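Local coordinates for hydrogenase expression/formation protein HypE (Desulfovibrio vulgaris subsp. vulgaris, PDB 2Z1U) that binds ATP and magnesium and, as a HypE-family maturation protein, probably helps make the cyanide ligands of the [NiFe] hydrogenase active site, at the interface of chains A and B. Numbering follows the deposited sequence. Chains: chain A/B, Hydrogenase expression/formation protein HypE.

Contact 1: the interface of chains A and B. Residues chain A 59, 137-139, 142; chain B 97, 137-139, 142.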
loop_
_atom_site.group_PDB
_atom_site.type_symbol
_atom_site.label_atom_id
_atom_site.label_comp_id
_atom_site.label_asym_id
_atom_site.label_seq_id
_atom_site.Cartn_x
_atom_site.Cartn_y
_atom_site.Cartn_z
ATOM N N THR A 59 10.871 -5.713 -1.485
ATOM C CA THR A 59 11.154 -6.769 -2.463
ATOM C C THR A 59 12.511 -7.414 -2.156
ATOM O O THR A 59 13.113 -8.047 -3.021
ATOM C CB THR A 59 11.176 -6.211 -3.922
ATOM O OG1 THR A 59 12.116 -5.142 -3.997
ATOM C CG2 THR A 59 9.803 -5.681 -4.350
ATOM N N ALA A 137 4.537 -16.871 -10.213
ATOM C CA ALA A 137 3.994 -15.539 -10.492
ATOM C C ALA A 137 4.679 -14.437 -9.679
ATOM O O ALA A 137 4.642 -13.258 -10.061
ATOM C CB ALA A 137 2.493 -15.517 -10.295
ATOM N N CYS A 138 5.295 -14.815 -8.556
ATOM C CA CYS A 138 6.175 -13.913 -7.804
ATOM C C CYS A 138 7.213 -14.707 -7.021
ATOM O O CYS A 138 7.001 -15.886 -6.716
ATOM C CB CYS A 138 5.383 -12.970 -6.875
ATOM S SG CYS A 138 4.804 -13.706 -5.337
ATOM N N ASP A 139 8.339 -14.067 -6.713
ATOM C CA ASP A 139 9.408 -14.718 -5.959
ATOM C C ASP A 139 9.132 -14.685 -4.455
ATOM O O ASP A 139 9.562 -13.759 -3.755
ATOM C CB ASP A 139 10.773 -14.096 -6.299
ATOM C CG ASP A 139 11.935 -14.787 -5.599
ATOM O OD1 ASP A 139 11.839 -15.983 -5.236
ATOM O OD2 ASP A 139 12.959 -14.115 -5.418
ATOM N N PHE A 142 6.274 -10.360 -1.543
ATOM C CA PHE A 142 6.458 -8.918 -1.493
ATOM C C PHE A 142 5.492 -8.355 -0.463
ATOM O O PHE A 142 4.428 -8.931 -0.218
ATOM C CB PHE A 142 6.185 -8.263 -2.858
ATOM C CG PHE A 142 6.971 -8.865 -4.003
ATOM C CD1 PHE A 142 6.341 -9.161 -5.205
ATOM C CD2 PHE A 142 8.329 -9.148 -3.873
ATOM C CE1 PHE A 142 7.048 -9.718 -6.259
ATOM C CE2 PHE A 142 9.049 -9.706 -4.924
ATOM C CZ PHE A 142 8.406 -9.989 -6.115
ATOM N N ILE B 97 4.897 -2.625 -8.388
ATOM C CA ILE B 97 5.946 -3.646 -8.468
ATOM C C ILE B 97 6.020 -4.117 -9.920
ATOM O O ILE B 97 5.048 -4.644 -10.458
ATOM C CB ILE B 97 5.701 -4.826 -7.493
ATOM C CG1 ILE B 97 5.617 -4.297 -6.048
ATOM C CG2 ILE B 97 6.825 -5.886 -7.630
ATOM C CD1 ILE B 97 5.077 -5.295 -5.018
ATOM N N ALA B 137 11.027 -12.455 -11.523
ATOM C CA ALA B 137 10.752 -12.243 -10.101
ATOM C C ALA B 137 9.289 -11.880 -9.827
ATOM O O ALA B 137 8.796 -12.059 -8.705
ATOM C CB ALA B 137 11.694 -11.211 -9.516
ATOM N N CYS B 138 8.599 -11.363 -10.848
ATOM C CA CYS B 138 7.145 -11.181 -10.796
ATOM C C CYS B 138 6.549 -11.222 -12.198
ATOM O O CYS B 138 7.249 -10.961 -13.183
ATOM C CB CYS B 138 6.746 -9.883 -10.064
ATOM S SG CYS B 138 6.913 -8.370 -11.026
ATOM N N ASP B 139 5.267 -11.566 -12.287
ATOM C CA ASP B 139 4.580 -11.636 -13.574
ATOM C C ASP B 139 4.105 -10.256 -14.031
ATOM O O ASP B 139 2.970 -9.852 -13.746
ATOM C CB ASP B 139 3.420 -12.645 -13.521
ATOM C CG ASP B 139 2.716 -12.816 -14.860
ATOM O OD1 ASP B 139 3.319 -12.576 -15.932
ATOM O OD2 ASP B 139 1.540 -13.200 -14.829
ATOM N N PHE B 142 2.325 -5.842 -10.466
ATOM C CA PHE B 142 1.341 -5.775 -9.398
ATOM C C PHE B 142 1.240 -4.330 -8.939
ATOM O O PHE B 142 2.206 -3.567 -9.046
ATOM C CB PHE B 142 1.736 -6.661 -8.204
ATOM C CG PHE B 142 2.033 -8.100 -8.571
ATOM C CD1 PHE B 142 3.158 -8.735 -8.060
ATOM C CD2 PHE B 142 1.201 -8.808 -9.436
ATOM C CE1 PHE B 142 3.444 -10.049 -8.393
ATOM C CE2 PHE B 142 1.478 -10.127 -9.777
ATOM C CZ PHE B 142 2.599 -10.745 -9.253
#
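The ring of A:Phe142 has the side chain of B:Ile97 over one face. CG2 of B:Ile97 sits above the CD1–CE1 side of the ring, 4.1 Å from CE1 of A:Phe142. The other tip, CD1 of B:Ile97, lies past the rim and rests on CB of A:Phe142 at 3.8 Å. The ring's own chain adds the methyl of A:Thr59 to the same face, with CG2 of A:Thr59 3.8 Å from CD2 of A:Phe142. Behind the opposite face runs the A:Cys138–A:Asp139 segment of the same chain. The far rim meets the partner loop. CB of B:Cys138 comes to CE1 of A:Phe142 at 3.8 Å, and the carbonyl of B:Ala137 comes beside CZ. CG of A:Phe142 is anti to its own carbonyl carbon (chi1 -53°), which swings the ring tip towards that loop. B:Phe142 does the same towards A:Cys138 and A:Ala137.

Alongside the two rings, the loops pair as a short antiparallel bridge, A:Cys138 opposite B:Cys138. The backbone N of A:Asp139 donates to O of B:Ala137 at 2.9 Å, and the two-fold supplies the twin bond. CB of A:Asp139 also lies 3.7 Å from O of B:Ala137. CG of A:Asp139 is anti to the backbone N (chi1 -177°), which turns the carboxylate off that oxygen.

This patch is part of a two-fold interface between the copies, probably the dimer contact expected for this family. It combines two backbone hydrogen bonds with apolar packing of ring, methyl and cysteine CB groups beside them. The carbonyl of B:Ala137 is approached by more than its donor N-H. CZ of A:Phe142 lies 3.3 Å from O of B:Ala137, its C-H pointing roughly at that oxygen.

Contact 2: the interface of chains A and B. Residues chain A 223-224, 228, 334, 338; chain B 14-16.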
loop_
_atom_site.group_PDB
_atom_site.type_symbol
_atom_site.label_atom_id
_atom_site.label_comp_id
_atom_site.label_asym_id
_atom_site.label_seq_id
_atom_site.Cartn_x
_atom_site.Cartn_y
_atom_site.Cartn_z
ATOM N N ARG A 223 17.450 3.657 -1.432
ATOM C CA ARG A 223 17.989 3.317 -2.756
ATOM C C ARG A 223 18.796 4.464 -3.297
ATOM O O ARG A 223 18.357 5.609 -3.245
ATOM C CB ARG A 223 16.892 2.950 -3.750
ATOM C CG ARG A 223 16.294 1.598 -3.491
ATOM C CD ARG A 223 14.772 1.738 -3.554
ATOM N NE ARG A 223 14.342 1.531 -4.900
ATOM C CZ ARG A 223 13.205 1.959 -5.445
ATOM N NH1 ARG A 223 12.321 2.693 -4.786
ATOM N NH2 ARG A 223 12.991 1.660 -6.705
ATOM N N GLY A 224 19.978 4.148 -3.817
ATOM C CA GLY A 224 20.912 5.166 -4.273
ATOM C C GLY A 224 21.826 5.701 -3.182
ATOM O O GLY A 224 22.818 6.353 -3.484
ATOM N N THR A 228 22.682 9.784 -3.603
ATOM C CA THR A 228 21.610 10.223 -4.456
ATOM C C THR A 228 20.477 10.888 -3.600
ATOM O O THR A 228 19.876 11.895 -4.148
ATOM C CB THR A 228 20.971 9.119 -5.321
ATOM O OG1 THR A 228 21.953 8.587 -6.220
ATOM C CG2 THR A 228 19.807 9.680 -6.122
ATOM N N LEU A 334 23.454 7.556 -9.908
ATOM C CA LEU A 334 23.883 6.197 -10.402
ATOM C C LEU A 334 23.906 6.090 -11.923
ATOM O O LEU A 334 24.309 6.902 -12.757
ATOM C CB LEU A 334 22.910 5.168 -9.823
ATOM C CG LEU A 334 22.852 5.072 -8.297
ATOM C CD1 LEU A 334 21.680 4.200 -7.876
ATOM C CD2 LEU A 334 24.159 4.509 -7.763
ATOM N N GLN A 338 21.623 -2.539 -12.020
ATOM C CA GLN A 338 22.482 -2.046 -10.943
ATOM C C GLN A 338 22.581 -3.034 -9.766
ATOM O O GLN A 338 23.289 -4.050 -9.844
ATOM C CB GLN A 338 21.980 -0.680 -10.425
ATOM C CG GLN A 338 22.491 0.536 -11.187
ATOM C CD GLN A 338 23.962 0.809 -10.927
ATOM O OE1 GLN A 338 24.387 0.947 -9.775
ATOM N NE2 GLN A 338 24.754 0.885 -12.003
ATOM N N SER B 14 16.383 1.379 -9.569
ATOM C CA SER B 14 17.631 1.548 -8.814
ATOM C C SER B 14 17.609 2.765 -7.890
ATOM O O SER B 14 18.429 2.870 -6.984
ATOM C CB SER B 14 18.826 1.645 -9.763
ATOM O OG SER B 14 18.878 2.929 -10.356
ATOM N N GLY B 15 16.675 3.682 -8.138
ATOM C CA GLY B 15 16.542 4.893 -7.339
ATOM C C GLY B 15 17.375 6.067 -7.822
ATOM O O GLY B 15 17.462 7.082 -7.130
ATOM N N GLY B 16 17.981 5.935 -9.004
ATOM C CA GLY B 16 18.865 6.956 -9.588
ATOM C C GLY B 16 18.173 7.915 -10.545
ATOM O O GLY B 16 16.982 8.187 -10.400
#
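The carbonyl oxygen of B:Ser14 meets several groups of chain A, but none bonds to it. CB of A:Arg223 lies 3.6 Å from O of B:Ser14, over one face of the peptide that follows B:Ser14. CD1 of A:Leu334 is equally near O of B:Ser14, at 3.6 Å, over the opposite face. The peptide is therefore held between two aliphatic groups. The backbone N of A:Gly224 stands ahead of the same oxygen, 3.7 Å from O of B:Ser14. Its N-H points well to one side, and no hydrogen bond forms.

CB of A:Arg223 also touches CA of B:Gly15 at 4.1 Å. The rest of the arginine chain bends at chi2 (133°) and again at chi3, carrying the guanidinium away from A:Leu334. A:Arg223 belongs to the ATP-binding residues, and here its aliphatic root serves the subunit contact.

On the flank of the loop, CB of A:Gln338 packs against CB of B:Ser14 at 4.0 Å. The amide of A:Gln338 is directed away from B:Ser14. A:Thr228 offers its methyl instead of its hydroxyl: CG2 is 3.6 Å from O of B:Gly15, with CG2 anti to the backbone N and OG1 anti to the carbonyl carbon (chi1 -63°). A weak bond within chain B, from N of B:Gly16 to OG of B:Ser14 at 3.4 Å, may help to brace the turn. OG of B:Ser14 also faces CD1 of A:Leu334.

No polar atom pairs across this patch. It is a contact of shape, made mostly by carbon against backbone. The B:Ser14–B:Gly16 turn links the 3-10 helix 10-13 to helix 17-31. It fits against the loop at A:Arg223 and A:Gly224, the start of helix 225-237 and the C-terminal segment of chain A, which is not continuously modelled between A:Leu334 and A:Gln338.

The centres of contact 1 and contact 2 are about 20 Å apart, and the two share no residue. Contact 1 straddles the two-fold, joining equivalent loops and strands 87-99 and 141-151. Contact 2 is off-axis and sets the N-terminal turn of one copy against helix 225-237 and the C-terminal segment of the other. It has a separate twin with the chains exchanged. Together they pin the copies at the middle and further out. Since contact 2 includes an ATP-binding arginine, the pairing could bear on the nucleotide site, though the structure alone does not show this.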